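Local coordinates for glycosyl hydrolase family 2, TIM barrel domain protein (PDB 6ED2) that is a gut bacterial glycoside hydrolase of family 2, a beta-glucuronidase that probably cleaves glucuronic acid from conjugates such as drug glucuronides, at residues D212-Y217 with L463-R468. Sequence-based numbering, arbitrary orientation.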
loop_
_atom_site.group_PDB
_atom_site.type_symbol
_atom_site.label_atom_id
_atom_site.label_comp_id
_atom_site.label_asym_id
_atom_site.label_seq_id
_atom_site.Cartn_x
_atom_site.Cartn_y
_atom_site.Cartn_z
ATOM N N ASP A 212 -11.377 -13.099 -48.781
ATOM C CA ASP A 212 -10.877 -11.784 -48.413
ATOM C C ASP A 212 -11.722 -10.733 -49.117
ATOM O O ASP A 212 -12.437 -11.023 -50.078
ATOM C CB ASP A 212 -9.392 -11.627 -48.785
ATOM C CG ASP A 212 -8.716 -10.459 -48.066
ATOM O OD1 ASP A 212 -9.281 -9.928 -47.085
ATOM O OD2 ASP A 212 -7.613 -10.059 -48.494
ATOM N N TYR A 213 -11.652 -9.514 -48.605
ATOM C CA TYR A 213 -12.232 -8.369 -49.274
ATOM C C TYR A 213 -11.457 -7.155 -48.807
ATOM O O TYR A 213 -10.779 -7.187 -47.779
ATOM C CB TYR A 213 -13.733 -8.220 -49.001
ATOM C CG TYR A 213 -14.079 -7.645 -47.644
ATOM C CD1 TYR A 213 -14.305 -6.290 -47.486
ATOM C CD2 TYR A 213 -14.190 -8.471 -46.513
ATOM C CE1 TYR A 213 -14.619 -5.751 -46.243
ATOM C CE2 TYR A 213 -14.516 -7.942 -45.258
ATOM C CZ TYR A 213 -14.728 -6.576 -45.135
ATOM O OH TYR A 213 -15.055 -6.008 -43.918
ATOM N N SER A 214 -11.549 -6.089 -49.589
ATOM C CA SER A 214 -10.862 -4.846 -49.276
ATOM C C SER A 214 -11.819 -3.710 -49.574
ATOM O O SER A 214 -12.720 -3.855 -50.406
ATOM C CB SER A 214 -9.550 -4.680 -50.089
ATOM O OG SER A 214 -9.827 -4.334 -51.448
ATOM N N THR A 215 -11.613 -2.583 -48.886
ATOM C CA THR A 215 -12.394 -1.364 -49.067
ATOM C C THR A 215 -11.457 -0.157 -49.074
ATOM O O THR A 215 -10.412 -0.160 -48.411
ATOM C CB THR A 215 -13.469 -1.170 -47.957
ATOM O OG1 THR A 215 -12.861 -1.219 -46.653
ATOM C CG2 THR A 215 -14.564 -2.226 -48.054
ATOM N N ARG A 216 -11.843 0.855 -49.866
ATOM C CA ARG A 216 -11.274 2.202 -49.916
ATOM C C ARG A 216 -12.436 3.173 -49.857
ATOM O O ARG A 216 -13.505 2.901 -50.408
ATOM C CB ARG A 216 -10.488 2.516 -51.229
ATOM C CG ARG A 216 -9.241 1.703 -51.475
ATOM C CD ARG A 216 -8.967 1.484 -52.983
ATOM N NE ARG A 216 -8.167 0.258 -53.196
ATOM C CZ ARG A 216 -8.531 -0.783 -53.958
ATOM N NH1 ARG A 216 -9.684 -0.766 -54.614
ATOM N NH2 ARG A 216 -7.740 -1.842 -54.071
ATOM N N TYR A 217 -12.220 4.329 -49.246
ATOM C CA TYR A 217 -13.318 5.254 -49.007
ATOM C C TYR A 217 -13.036 6.605 -49.645
ATOM O O TYR A 217 -11.884 7.045 -49.747
ATOM C CB TYR A 217 -13.584 5.410 -47.489
ATOM C CG TYR A 217 -13.872 4.064 -46.855
ATOM C CD1 TYR A 217 -15.176 3.591 -46.749
ATOM C CD2 TYR A 217 -12.841 3.239 -46.444
ATOM C CE1 TYR A 217 -15.443 2.360 -46.205
ATOM C CE2 TYR A 217 -13.097 1.992 -45.908
ATOM C CZ TYR A 217 -14.403 1.566 -45.781
ATOM O OH TYR A 217 -14.662 0.332 -45.254
ATOM N N LEU A 463 0.574 -3.379 -49.536
ATOM C CA LEU A 463 -0.472 -4.229 -48.965
ATOM C C LEU A 463 -1.741 -3.458 -48.641
ATOM O O LEU A 463 -2.827 -4.046 -48.620
ATOM C CB LEU A 463 0.017 -4.894 -47.688
ATOM C CG LEU A 463 1.055 -5.990 -47.804
ATOM C CD1 LEU A 463 1.636 -6.172 -46.416
ATOM C CD2 LEU A 463 0.406 -7.262 -48.329
ATOM N N ASP A 464 -1.637 -2.160 -48.365
ATOM C CA ASP A 464 -2.783 -1.454 -47.825
ATOM C C ASP A 464 -3.541 -0.753 -48.937
ATOM O O ASP A 464 -3.050 0.257 -49.466
ATOM C CB ASP A 464 -2.353 -0.452 -46.757
ATOM C CG ASP A 464 -3.538 0.236 -46.105
ATOM O OD1 ASP A 464 -4.687 -0.088 -46.471
ATOM O OD2 ASP A 464 -3.333 1.119 -45.249
ATOM N N PRO A 465 -4.752 -1.199 -49.281
ATOM C CA PRO A 465 -5.535 -0.473 -50.293
ATOM C C PRO A 465 -5.814 0.958 -49.902
ATOM O O PRO A 465 -6.061 1.793 -50.775
ATOM C CB PRO A 465 -6.841 -1.283 -50.384
ATOM C CG PRO A 465 -6.579 -2.559 -49.688
ATOM C CD PRO A 465 -5.538 -2.268 -48.653
ATOM N N GLN A 466 -5.813 1.273 -48.616
ATOM C CA GLN A 466 -6.132 2.629 -48.188
ATOM C C GLN A 466 -4.900 3.504 -48.035
ATOM O O GLN A 466 -5.049 4.704 -47.786
ATOM C CB GLN A 466 -6.907 2.604 -46.863
ATOM C CG GLN A 466 -8.254 1.908 -46.968
ATOM C CD GLN A 466 -8.970 1.809 -45.627
ATOM O OE1 GLN A 466 -8.801 2.656 -44.744
ATOM N NE2 GLN A 466 -9.779 0.778 -45.475
ATOM N N LYS A 467 -3.698 2.933 -48.160
ATOM C CA LYS A 467 -2.462 3.713 -48.165
ATOM C C LYS A 467 -2.357 4.564 -46.896
ATOM O O LYS A 467 -2.074 5.764 -46.938
ATOM C CB LYS A 467 -2.379 4.574 -49.436
ATOM C CG LYS A 467 -2.427 3.742 -50.742
ATOM C CD LYS A 467 -1.077 3.046 -50.990
ATOM C CE LYS A 467 -1.062 2.142 -52.245
ATOM N NZ LYS A 467 -1.355 0.700 -51.930
ATOM N N ARG A 468 -2.613 3.923 -45.757
ATOM C CA ARG A 468 -2.552 4.601 -44.476
ATOM C C ARG A 468 -1.099 4.864 -44.090
ATOM O O ARG A 468 -0.204 4.090 -44.452
ATOM C CB ARG A 468 -3.231 3.761 -43.393
ATOM C CG ARG A 468 -4.713 4.025 -43.268
ATOM C CD ARG A 468 -5.415 2.863 -42.593
ATOM N NE ARG A 468 -5.478 1.695 -43.464
ATOM C CZ ARG A 468 -6.407 0.745 -43.371
ATOM N NH1 ARG A 468 -7.339 0.793 -42.409
ATOM N NH2 ARG A 468 -6.398 -0.260 -44.238
HETATM O O HOH W 1 -9.183 -2.164 -47.084
#
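Gln466 reaches across to segment 212-217 of the outermost strand 210-219 and donates from NE2 to the carbonyl O of Thr215, 3.1 Å away, the single direct hydrogen bond between the two segments. With an N-H...O angle of 145° it is moderately bent, and the donor stands 48° out of the carbonyl plane. The reach comes from a chain extended beyond CG (chi2 176°), which runs beside Thr215 and brings Gln466 NE2 to the edge of the Tyr217 ring, 3.6 Å from Tyr217 CE2, with amide and ring nearly perpendicular. The other end of the amide is held too: OE1 accepts from Arg298 and lies over one face of the Arg468 guanidinium. A water takes the Thr215 N-H and, weakly, a hydrogen of Gln466 NE2.

The apolar packing centres on Pro465, which has more of its surface buried across the contact than any other residue of the two segments. On the tight side, against buried strand residues, Gln466 lies along Thr215 and Pro465 CG rests 3.7 Å from Ser214 CB; the Ser214 hydroxyl is engaged by Thr229 on the neighbouring strand. At the looser, partly exposed rim Arg216 crosses the proline at about a right angle, Arg216 NE 3.5 Å from Pro465 CB, contributing mainly van der Waals contact.

The turn is braced from within. Asp464 forms an Asx turn, OD1 taking the N-H of Gln466, and Arg468 grips the carboxylate side-on, Arg468 NH2 2.8 Å from Asp464 OD1 and NE 2.8 Å from OD2. This type I turn follows helix 449-463 of the TIM barrel, so the contact joins the barrel to the beta-sandwich domain containing strand 210-219. Its chemistry implies a small interdomain seam: one side-chain amide hydrogen bond fixes the register of Gln466 on Thr215, the proline supplies the largest single share of the buried area, and an internal ion pair probably keeps the turn in shape.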